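Local coordinates for putative lipoprotein LppA (Mycobacterium tuberculosis, PDB 2V7S) that is of unknown function but belongs to a lipoprotein family confined to pathogenic mycobacteria and is probably tethered to the cell membrane by a lipid, at residues 131-139 with 162-173. Numbering follows the deposited sequence.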
loop_
_atom_site.group_PDB
_atom_site.type_symbol
_atom_site.label_atom_id
_atom_site.label_comp_id
_atom_site.label_asym_id
_atom_site.label_seq_id
_atom_site.Cartn_x
_atom_site.Cartn_y
_atom_site.Cartn_z
ATOM N N PHE A 131 16.014 -11.030 -38.547
ATOM C CA PHE A 131 15.428 -10.865 -37.225
ATOM C C PHE A 131 16.496 -10.536 -36.167
ATOM O O PHE A 131 16.286 -9.646 -35.352
ATOM C CB PHE A 131 14.587 -12.070 -36.806
ATOM C CG PHE A 131 13.697 -11.792 -35.595
ATOM C CD1 PHE A 131 14.061 -12.240 -34.334
ATOM C CD2 PHE A 131 12.492 -11.084 -35.744
ATOM C CE1 PHE A 131 13.255 -11.976 -33.206
ATOM C CE2 PHE A 131 11.668 -10.813 -34.625
ATOM C CZ PHE A 131 12.047 -11.260 -33.362
ATOM N N LYS A 132 17.626 -11.240 -36.208
ATOM C CA LYS A 132 18.733 -10.962 -35.294
ATOM C C LYS A 132 19.236 -9.540 -35.501
ATOM O O LYS A 132 19.541 -8.848 -34.539
ATOM C CB LYS A 132 19.898 -11.951 -35.476
ATOM C CG LYS A 132 19.541 -13.433 -35.381
ATOM C CD LYS A 132 20.824 -14.310 -35.284
ATOM C CE LYS A 132 20.792 -15.554 -36.210
ATOM N NZ LYS A 132 20.222 -16.837 -35.646
ATOM N N ILE A 133 19.332 -9.096 -36.752
ATOM C CA ILE A 133 19.723 -7.711 -37.011
ATOM C C ILE A 133 18.740 -6.712 -36.390
ATOM O O ILE A 133 19.129 -5.748 -35.700
ATOM C CB ILE A 133 19.952 -7.446 -38.527
ATOM C CG1 ILE A 133 21.242 -8.121 -39.004
ATOM C CG2 ILE A 133 19.988 -5.928 -38.821
ATOM C CD1 ILE A 133 21.196 -8.571 -40.459
ATOM N N ALA A 134 17.450 -6.931 -36.621
ATOM C CA ALA A 134 16.448 -5.998 -36.104
ATOM C C ALA A 134 16.463 -6.023 -34.566
ATOM O O ALA A 134 16.319 -4.972 -33.922
ATOM C CB ALA A 134 15.081 -6.376 -36.621
ATOM N N ALA A 135 16.586 -7.224 -33.993
ATOM C CA ALA A 135 16.610 -7.401 -32.527
ATOM C C ALA A 135 17.815 -6.650 -31.880
ATOM O O ALA A 135 17.711 -6.121 -30.771
ATOM C CB ALA A 135 16.659 -8.898 -32.169
ATOM N N ASN A 136 18.956 -6.651 -32.578
ATOM C CA ASN A 136 20.129 -5.909 -32.129
ATOM C C ASN A 136 19.859 -4.404 -32.118
ATOM O O ASN A 136 20.305 -3.677 -31.234
ATOM C CB ASN A 136 21.347 -6.200 -33.001
ATOM C CG ASN A 136 22.609 -5.586 -32.429
ATOM O OD1 ASN A 136 22.960 -5.859 -31.280
ATOM N ND2 ASN A 136 23.262 -4.699 -33.199
ATOM N N ILE A 137 19.120 -3.940 -33.105
ATOM C CA ILE A 137 18.756 -2.534 -33.138
ATOM C C ILE A 137 17.810 -2.204 -31.983
ATOM O O ILE A 137 18.000 -1.199 -31.299
ATOM C CB ILE A 137 18.159 -2.129 -34.515
ATOM C CG1 ILE A 137 19.247 -2.184 -35.588
ATOM C CG2 ILE A 137 17.566 -0.723 -34.453
ATOM C CD1 ILE A 137 18.683 -2.423 -37.025
ATOM N N VAL A 138 16.820 -3.068 -31.745
ATOM C CA VAL A 138 15.901 -2.879 -30.595
ATOM C C VAL A 138 16.714 -2.851 -29.302
ATOM O O VAL A 138 16.515 -1.978 -28.445
ATOM C CB VAL A 138 14.782 -3.978 -30.506
ATOM C CG1 VAL A 138 13.911 -3.786 -29.271
ATOM C CG2 VAL A 138 13.887 -3.981 -31.748
ATOM N N ARG A 139 17.645 -3.804 -29.168
ATOM C CA ARG A 139 18.505 -3.850 -27.996
ATOM C C ARG A 139 19.272 -2.560 -27.777
ATOM O O ARG A 139 19.311 -2.073 -26.660
ATOM C CB ARG A 139 19.478 -5.023 -28.079
ATOM C CG ARG A 139 20.347 -5.193 -26.830
ATOM C CD ARG A 139 21.455 -6.204 -27.057
ATOM N NE ARG A 139 22.446 -5.724 -28.015
ATOM C CZ ARG A 139 23.325 -4.755 -27.761
ATOM N NH1 ARG A 139 24.196 -4.397 -28.696
ATOM N NH2 ARG A 139 23.326 -4.131 -26.580
ATOM N N TYR A 162 11.474 -11.265 -29.660
ATOM C CA TYR A 162 12.589 -10.670 -28.959
ATOM C C TYR A 162 12.009 -9.672 -27.994
ATOM O O TYR A 162 11.329 -8.728 -28.398
ATOM C CB TYR A 162 13.594 -9.977 -29.907
ATOM C CG TYR A 162 14.708 -9.315 -29.130
ATOM C CD1 TYR A 162 14.716 -7.941 -28.937
ATOM C CD2 TYR A 162 15.732 -10.077 -28.544
ATOM C CE1 TYR A 162 15.710 -7.315 -28.194
ATOM C CE2 TYR A 162 16.748 -9.450 -27.789
ATOM C CZ TYR A 162 16.719 -8.070 -27.637
ATOM O OH TYR A 162 17.662 -7.399 -26.899
ATOM N N ASP A 163 12.297 -9.855 -26.706
ATOM C CA ASP A 163 11.721 -8.951 -25.715
ATOM C C ASP A 163 12.874 -8.493 -24.804
ATOM O O ASP A 163 13.711 -9.313 -24.416
ATOM C CB ASP A 163 10.641 -9.721 -24.945
ATOM C CG ASP A 163 9.831 -8.843 -24.002
ATOM O OD1 ASP A 163 10.316 -8.562 -22.894
ATOM O OD2 ASP A 163 8.686 -8.469 -24.363
ATOM N N VAL A 164 12.943 -7.195 -24.523
ATOM C CA VAL A 164 13.954 -6.649 -23.613
ATOM C C VAL A 164 13.274 -5.641 -22.669
ATOM O O VAL A 164 12.479 -4.750 -23.116
ATOM C CB VAL A 164 15.225 -6.106 -24.369
ATOM C CG1 VAL A 164 14.901 -4.959 -25.318
ATOM C CG2 VAL A 164 16.359 -5.689 -23.372
ATOM N N GLN A 165 13.533 -5.830 -21.366
ATOM C CA GLN A 165 12.882 -5.036 -20.327
ATOM C C GLN A 165 13.880 -4.547 -19.295
ATOM O O GLN A 165 14.977 -5.070 -19.162
ATOM C CB GLN A 165 11.848 -5.861 -19.556
ATOM C CG GLN A 165 10.847 -6.623 -20.350
ATOM C CD GLN A 165 10.043 -7.531 -19.453
ATOM O OE1 GLN A 165 10.102 -7.401 -18.222
ATOM N NE2 GLN A 165 9.277 -8.436 -20.048
ATOM N N GLY A 166 13.451 -3.545 -18.540
ATOM C CA GLY A 166 14.257 -3.014 -17.462
ATOM C C GLY A 166 13.803 -1.597 -17.205
ATOM O O GLY A 166 13.361 -0.906 -18.133
ATOM N N ASN A 167 13.913 -1.171 -15.943
ATOM C CA ASN A 167 13.645 0.204 -15.574
ATOM C C ASN A 167 12.169 0.519 -15.817
ATOM O O ASN A 167 11.766 1.675 -15.961
ATOM C CB ASN A 167 14.593 1.123 -16.355
ATOM C CG ASN A 167 14.703 2.534 -15.762
ATOM O OD1 ASN A 167 14.614 2.729 -14.543
ATOM N ND2 ASN A 167 14.958 3.519 -16.633
ATOM N N GLY A 168 11.345 -0.521 -15.808
ATOM C CA GLY A 168 9.923 -0.343 -16.077
ATOM C C GLY A 168 9.529 -0.193 -17.552
ATOM O O GLY A 168 8.332 -0.044 -17.843
ATOM N N TYR A 169 10.502 -0.299 -18.463
ATOM C CA TYR A 169 10.218 -0.337 -19.921
ATOM C C TYR A 169 10.206 -1.754 -20.457
ATOM O O TYR A 169 10.794 -2.692 -19.844
ATOM C CB TYR A 169 11.226 0.504 -20.734
ATOM C CG TYR A 169 11.188 1.964 -20.380
ATOM C CD1 TYR A 169 11.791 2.419 -19.189
ATOM C CD2 TYR A 169 10.564 2.900 -21.219
ATOM C CE1 TYR A 169 11.786 3.758 -18.851
ATOM C CE2 TYR A 169 10.521 4.255 -20.857
ATOM C CZ TYR A 169 11.134 4.647 -19.659
ATOM O OH TYR A 169 11.143 5.952 -19.278
ATOM N N GLU A 170 9.513 -1.923 -21.593
ATOM C CA GLU A 170 9.506 -3.214 -22.270
ATOM C C GLU A 170 9.448 -2.943 -23.772
ATOM O O GLU A 170 8.576 -2.223 -24.210
ATOM C CB GLU A 170 8.354 -4.137 -21.788
ATOM C CG GLU A 170 8.301 -5.528 -22.562
ATOM C CD GLU A 170 7.154 -6.466 -22.153
ATOM O OE1 GLU A 170 6.288 -6.091 -21.329
ATOM O OE2 GLU A 170 7.096 -7.611 -22.656
ATOM N N PHE A 171 10.402 -3.493 -24.527
ATOM C CA PHE A 171 10.448 -3.350 -25.990
ATOM C C PHE A 171 10.263 -4.715 -26.552
ATOM O O PHE A 171 10.981 -5.626 -26.165
ATOM C CB PHE A 171 11.811 -2.804 -26.448
ATOM C CG PHE A 171 12.096 -1.376 -25.999
ATOM C CD1 PHE A 171 12.266 -1.066 -24.653
ATOM C CD2 PHE A 171 12.209 -0.348 -26.937
ATOM C CE1 PHE A 171 12.540 0.257 -24.256
ATOM C CE2 PHE A 171 12.457 0.962 -26.535
ATOM C CZ PHE A 171 12.628 1.263 -25.206
ATOM N N ARG A 172 9.332 -4.875 -27.498
ATOM C CA ARG A 172 9.052 -6.214 -28.023
ATOM C C ARG A 172 8.875 -6.205 -29.544
ATOM O O ARG A 172 8.053 -5.454 -30.087
ATOM C CB ARG A 172 7.788 -6.795 -27.395
ATOM C CG ARG A 172 7.705 -8.306 -27.611
ATOM C CD ARG A 172 6.472 -8.895 -26.954
ATOM N NE ARG A 172 6.476 -10.345 -27.088
ATOM C CZ ARG A 172 5.487 -11.141 -26.692
ATOM N NH1 ARG A 172 5.600 -12.450 -26.851
ATOM N NH2 ARG A 172 4.381 -10.622 -26.154
ATOM N N LEU A 173 9.666 -7.050 -30.189
ATOM C CA LEU A 173 9.578 -7.302 -31.592
ATOM C C LEU A 173 9.049 -8.730 -31.714
ATOM O O LEU A 173 9.739 -9.685 -31.362
ATOM C CB LEU A 173 10.979 -7.153 -32.224
ATOM C CG LEU A 173 11.162 -7.352 -33.723
ATOM C CD1 LEU A 173 10.518 -6.169 -34.425
ATOM C CD2 LEU A 173 12.663 -7.423 -34.090
#
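Tyr162 lays its ring against helix 131-139 and meets it at four residues. Ala135 CB sits over one face in a CH-pi contact, 3.9 Å from the ring centroid, while Val138 CG1 comes up at the ring edge. Tyr162 CG lies anti to its own backbone N (chi1 177°), which sends the ring along the helix toward Arg139; there Tyr162 OH comes 3.2 Å from Arg139 CB and is hydrogen-bonded to Glu150 on the neighbouring strand. At the root of the ring, Tyr162 CB rests 3.9 Å from Phe131 CE1. Arg139 itself bends at chi3 (68°), and its NH1 reaches back to Asn136 OD1, the two nitrogens NH1 and NE sharing that oxygen, NE weakly. Two residues after Tyr162, Val164 meets Val138 through CG1, 4.2 Å from Val138 CG1, and also touches Ala142 farther along the helix. After the type I' turn from Gly166 to Tyr169 the chain comes back, and Phe171 presents its CB to Val138 CG1 at 3.7 Å; this one methyl thus touches residues of both strands. Leu173 closes the row. Its CD2 fits between Phe131 CE2, at 3.6 Å, and Ala134 CB, at 3.7 Å. The Phe131 ring turns its edge to the strands, with the backbone Tyr162 N and Leu173 O near its plane; those two atoms are already hydrogen-bonded to each other, so the ring abuts a satisfied pair of the ladder. Ile133 and Ile137 pack on helix 59-80, and Ala134 also touches that helix. The whole is apolar packing of a helix on a beta hairpin: the axis of helix 131-139 runs 11° from strand 162-166 and nearly antiparallel to strand 169-173, a layered alpha/beta arrangement in which helix 128-143 packs on part of one face of the antiparallel sheet.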